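Local atomic coordinates of inositol monophosphatase family protein (Staphylococcus aureus subsp. aureus MSSA476, PDB entry 4I3Y), a protein that probably hydrolyses inositol monophosphate to inositol and phosphate, as a magnesium-dependent phosphatase of the lithium-inhibited inositol monophosphatase family. Residues L172-V175 against Q176-D180; S195-A199 against K200-G204. One frame throughout, in Å; residues are numbered along the deposited sequence. Where two conformers were deposited one is given.

Contact 1 (L172-V175 against Q176-D180)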
loop_
_atom_site.group_PDB
_atom_site.type_symbol
_atom_site.label_atom_id
_atom_site.label_comp_id
_atom_site.label_asym_id
_atom_site.label_seq_id
_atom_site.Cartn_x
_atom_site.Cartn_y
_atom_site.Cartn_z
ATOM N N LEU A 172 4.280 -21.655 5.893
ATOM C CA LEU A 172 5.034 -20.654 6.632
ATOM C C LEU A 172 6.560 -20.703 6.472
ATOM O O LEU A 172 7.211 -19.659 6.593
ATOM C CB LEU A 172 4.704 -20.708 8.103
ATOM C CG LEU A 172 3.434 -20.007 8.618
ATOM C CD1 LEU A 172 2.770 -19.106 7.610
ATOM C CD2 LEU A 172 2.452 -20.965 9.260
ATOM N N ASP A 173 7.127 -21.886 6.197
ATOM C CA ASP A 173 8.567 -22.008 6.052
ATOM C C ASP A 173 8.918 -21.274 4.811
ATOM O O ASP A 173 9.902 -20.576 4.775
ATOM C CB ASP A 173 9.015 -23.447 5.818
ATOM C CG ASP A 173 9.491 -24.109 7.050
ATOM O OD1 ASP A 173 9.006 -23.779 8.157
ATOM O OD2 ASP A 173 10.357 -24.992 6.896
ATOM N N THR A 174 8.120 -21.470 3.773
ATOM C CA THR A 174 8.419 -20.746 2.536
ATOM C C THR A 174 8.153 -19.254 2.615
ATOM O O THR A 174 8.949 -18.456 2.142
ATOM C CB THR A 174 8.036 -21.470 1.199
ATOM O OG1 THR A 174 7.682 -20.534 0.174
ATOM C CG2 THR A 174 7.055 -22.568 1.317
ATOM N N VAL A 175 7.127 -18.873 3.363
ATOM C CA VAL A 175 6.990 -17.444 3.698
ATOM C C VAL A 175 8.258 -16.897 4.399
ATOM O O VAL A 175 8.815 -15.851 4.038
ATOM C CB VAL A 175 5.754 -17.216 4.592
ATOM C CG1 VAL A 175 5.730 -15.748 5.045
ATOM C CG2 VAL A 175 4.470 -17.555 3.821
ATOM N N GLN A 176 8.723 -17.612 5.414
ATOM C CA GLN A 176 9.967 -17.217 6.105
ATOM C C GLN A 176 11.162 -17.112 5.124
ATOM O O GLN A 176 11.941 -16.121 5.147
ATOM C CB GLN A 176 10.225 -18.136 7.307
ATOM C CG GLN A 176 11.367 -17.674 8.255
ATOM C CD GLN A 176 11.106 -16.341 8.944
ATOM O OE1 GLN A 176 11.748 -15.344 8.628
ATOM N NE2 GLN A 176 10.184 -16.310 9.870
ATOM N N ASP A 177 11.287 -18.063 4.201
ATOM C CA ASP A 177 12.422 -18.033 3.290
ATOM C C ASP A 177 12.364 -16.825 2.370
ATOM O O ASP A 177 13.427 -16.253 2.034
ATOM C CB ASP A 177 12.594 -19.319 2.482
ATOM C CG ASP A 177 12.901 -20.525 3.367
ATOM O OD1 ASP A 177 13.451 -20.314 4.478
ATOM O OD2 ASP A 177 12.555 -21.678 2.946
ATOM N N LEU A 178 11.148 -16.433 1.972
ATOM C CA LEU A 178 10.967 -15.258 1.097
ATOM C C LEU A 178 11.300 -13.973 1.876
ATOM O O LEU A 178 11.979 -13.073 1.347
ATOM C CB LEU A 178 9.519 -15.236 0.569
ATOM C CG LEU A 178 9.119 -16.356 -0.415
ATOM C CD1 LEU A 178 7.605 -16.440 -0.595
ATOM C CD2 LEU A 178 9.764 -16.071 -1.751
ATOM N N PHE A 179 10.782 -13.849 3.103
ATOM C CA PHE A 179 11.228 -12.790 4.063
ATOM C C PHE A 179 12.765 -12.668 4.180
ATOM O O PHE A 179 13.341 -11.593 3.985
ATOM C CB PHE A 179 10.677 -13.077 5.464
ATOM C CG PHE A 179 9.149 -12.853 5.638
ATOM C CD1 PHE A 179 8.382 -12.244 4.682
ATOM C CD2 PHE A 179 8.536 -13.236 6.831
ATOM C CE1 PHE A 179 7.017 -12.058 4.854
ATOM C CE2 PHE A 179 7.188 -13.042 7.049
ATOM C CZ PHE A 179 6.401 -12.434 6.042
ATOM N N ASP A 180 13.447 -13.756 4.549
ATOM C CA ASP A 180 14.916 -13.711 4.729
ATOM C C ASP A 180 15.706 -13.312 3.471
ATOM O O ASP A 180 16.707 -12.626 3.584
ATOM C CB ASP A 180 15.482 -15.060 5.217
ATOM C CG ASP A 180 14.877 -15.521 6.538
ATOM O OD1 ASP A 180 14.341 -14.674 7.287
ATOM O OD2 ASP A 180 14.907 -16.752 6.807
#
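Q176 N donates to L172 O at 2.8 Å, with a nearly straight N-H...O angle of 166°, and this bond closes the first turn of helix 172-181. The same i to i+4 spacing is repeated by D177 N to D173 O (2.9 Å), L178 N to T174 O (3.0 Å) and F179 N to V175 O (3.0 Å). Of these, the last is the straightest.

One turn apart on the helix, V175 and F179 lie side by side and point the same way. V175 CG1, anti to the backbone N (chi1 174°), stands over one face of the F179 ring, offset toward its rim, and meets F179 CZ at 3.5 Å. The contact is CH-pi by its geometry: CG1 of V175 lies 3.8 Å from the centroid of the F179 ring and 23° off the ring normal. F179 CG, beside its own backbone N and anti to the carbonyl carbon, sets the ring alongside V175. Beyond the segments, Y185 meets the F179 ring edge-to-face.

T174 and L178 also run side by side, but more loosely, T174 OG1 to L178 CD1 being 4.2 Å; L178 CG lies 3.3 Å from T174 O. T174 OG1 is buried, and the model gives it no polar partner. L178 continues onto I260 and L261 of helix 254-262. L172 and Q176 instead pack reciprocally on Q176 and L172 of the second subunit. These spacings belong to a regular alpha-helix, here the connecting helix of a beta-alpha-beta crossover between the parallel neighbouring strands 162-164 and 184-185.

Contact 2 (S195-A199 against K200-G204)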
loop_
_atom_site.group_PDB
_atom_site.type_symbol
_atom_site.label_atom_id
_atom_site.label_comp_id
_atom_site.label_asym_id
_atom_site.label_seq_id
_atom_site.Cartn_x
_atom_site.Cartn_y
_atom_site.Cartn_z
ATOM N N SER A 195 1.230 -5.741 -9.152
ATOM C CA SER A 195 2.008 -5.999 -10.421
ATOM C C SER A 195 2.643 -4.754 -10.953
ATOM O O SER A 195 3.814 -4.750 -11.352
ATOM C CB SER A 195 1.151 -6.635 -11.495
ATOM O OG SER A 195 0.713 -7.886 -11.001
ATOM N N MET A 196 1.892 -3.656 -10.905
ATOM C CA MET A 196 2.421 -2.398 -11.421
ATOM C C MET A 196 3.580 -1.897 -10.558
ATOM O O MET A 196 4.468 -1.204 -11.056
ATOM C CB MET A 196 1.352 -1.304 -11.475
ATOM C CG MET A 196 0.337 -1.439 -12.596
ATOM S SD MET A 196 1.067 -1.635 -14.282
ATOM C CE MET A 196 0.712 -3.388 -14.477
ATOM N N ARG A 197 3.572 -2.205 -9.260
ATOM C CA ARG A 197 4.778 -1.840 -8.436
ATOM C C ARG A 197 6.018 -2.595 -8.964
ATOM O O ARG A 197 7.124 -2.070 -8.943
ATOM C CB ARG A 197 4.530 -2.136 -6.993
ATOM C CG ARG A 197 3.307 -1.374 -6.477
ATOM C CD ARG A 197 3.738 -0.537 -5.282
ATOM N NE ARG A 197 2.615 0.228 -4.773
ATOM C CZ ARG A 197 2.649 0.909 -3.629
ATOM N NH1 ARG A 197 3.747 0.992 -2.876
ATOM N NH2 ARG A 197 1.580 1.524 -3.245
ATOM N N VAL A 198 5.828 -3.798 -9.509
ATOM C CA VAL A 198 6.982 -4.544 -10.097
ATOM C C VAL A 198 7.404 -3.817 -11.382
ATOM O O VAL A 198 8.600 -3.537 -11.593
ATOM C CB VAL A 198 6.652 -6.040 -10.323
ATOM C CG1 VAL A 198 7.814 -6.755 -11.048
ATOM C CG2 VAL A 198 6.359 -6.749 -8.988
ATOM N N ALA A 199 6.409 -3.412 -12.179
ATOM C CA ALA A 199 6.670 -2.823 -13.528
ATOM C C ALA A 199 7.415 -1.514 -13.371
ATOM O O ALA A 199 8.270 -1.205 -14.175
ATOM C CB ALA A 199 5.376 -2.609 -14.292
ATOM N N LYS A 200 7.086 -0.789 -12.298
ATOM C CA LYS A 200 7.666 0.506 -11.969
ATOM C C LYS A 200 9.063 0.306 -11.404
ATOM O O LYS A 200 9.867 1.240 -11.441
ATOM C CB LYS A 200 6.779 1.231 -10.921
ATOM C CG LYS A 200 5.511 1.876 -11.500
ATOM C CD LYS A 200 4.705 2.636 -10.426
ATOM C CE LYS A 200 3.622 1.752 -9.804
ATOM N NZ LYS A 200 2.901 2.265 -8.571
ATOM N N GLY A 201 9.349 -0.897 -10.885
ATOM C CA GLY A 201 10.641 -1.164 -10.221
ATOM C C GLY A 201 10.683 -0.850 -8.714
ATOM O O GLY A 201 11.764 -0.873 -8.115
ATOM N N GLN A 202 9.495 -0.577 -8.108
ATOM C CA GLN A 202 9.282 -0.401 -6.634
ATOM C C GLN A 202 9.309 -1.750 -5.849
ATOM O O GLN A 202 9.836 -1.793 -4.746
ATOM C CB GLN A 202 7.903 0.291 -6.360
ATOM C CG GLN A 202 7.766 1.614 -7.126
ATOM C CD GLN A 202 6.343 2.124 -6.995
ATOM O OE1 GLN A 202 5.412 1.467 -7.476
ATOM N NE2 GLN A 202 6.161 3.267 -6.333
ATOM N N PHE A 203 8.775 -2.828 -6.434
ATOM C CA PHE A 203 8.895 -4.199 -5.898
ATOM C C PHE A 203 9.768 -5.013 -6.867
ATOM O O PHE A 203 9.743 -4.754 -8.073
ATOM C CB PHE A 203 7.488 -4.860 -5.860
ATOM C CG PHE A 203 6.532 -4.256 -4.846
ATOM C CD1 PHE A 203 6.965 -3.326 -3.927
ATOM C CD2 PHE A 203 5.221 -4.754 -4.741
ATOM C CE1 PHE A 203 6.061 -2.788 -2.967
ATOM C CE2 PHE A 203 4.331 -4.260 -3.804
ATOM C CZ PHE A 203 4.748 -3.251 -2.918
ATOM N N GLY A 204 10.524 -5.983 -6.322
ATOM C CA GLY A 204 11.245 -6.980 -7.120
ATOM C C GLY A 204 10.327 -7.975 -7.761
ATOM O O GLY A 204 10.585 -8.382 -8.909
HETATM O O HOH W 1 11.001 -4.592 -10.685
#
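R197 CB sits over one face of the F203 ring, 3.5 Å from F203 CD2, in a CH-pi contact that forms the tight part of this helix end. Farther out, R197 CD approaches F203 CZ at 3.7 Å. Beside the ring, V198 CG2 packs on F203 CB at 3.8 Å.

The backbone folds back to make this possible. G201, with a positive phi of 88°, ends the helix in a Schellman motif: G201 N binds V198 O at 2.8 Å, and Q202 N makes a weak bond to R197 O. R197 O also accepts F203 N (3.1 Å), which stands above the carbonyl plane. A water donates to both V198 O and F203 O, bridging the turn.

The loose part is K200, modelled in two conformers; the weak bond from its NZ to Q202 OE1 belongs to one of them and is doubtful. The neighbouring polar ends are held more firmly: R197 NH1 forms a salt bridge with D108 of the second subunit, and Q202 NE2 hydrogen-bonds E107 of that subunit.

Inward, F203 rests on I162 and S164 of strand 162-164, and V198 on H206 of strand 205-208, which follows the turn from helix 191-200.

Contact 1 lies near the periphery, its centre about 24 Å from the centre of the chain, whereas contact 2 is largely buried at about 12 Å; their own centres are 20 Å apart and they do not touch. Both are local, and both pack on the same sheet: in contact 1 F179 meets Y185 of strand 184-185, and in contact 2 F203 lies on strand 162-164. Contact 1 repeats i to i+4 bonds through a continuing helix, while contact 2 spends its bonds on ending one. Each meets the second subunit differently, contact 1 through side-chain packing, contact 2 also through charged and hydrogen-bonding side chains that reach acidic residues of that subunit.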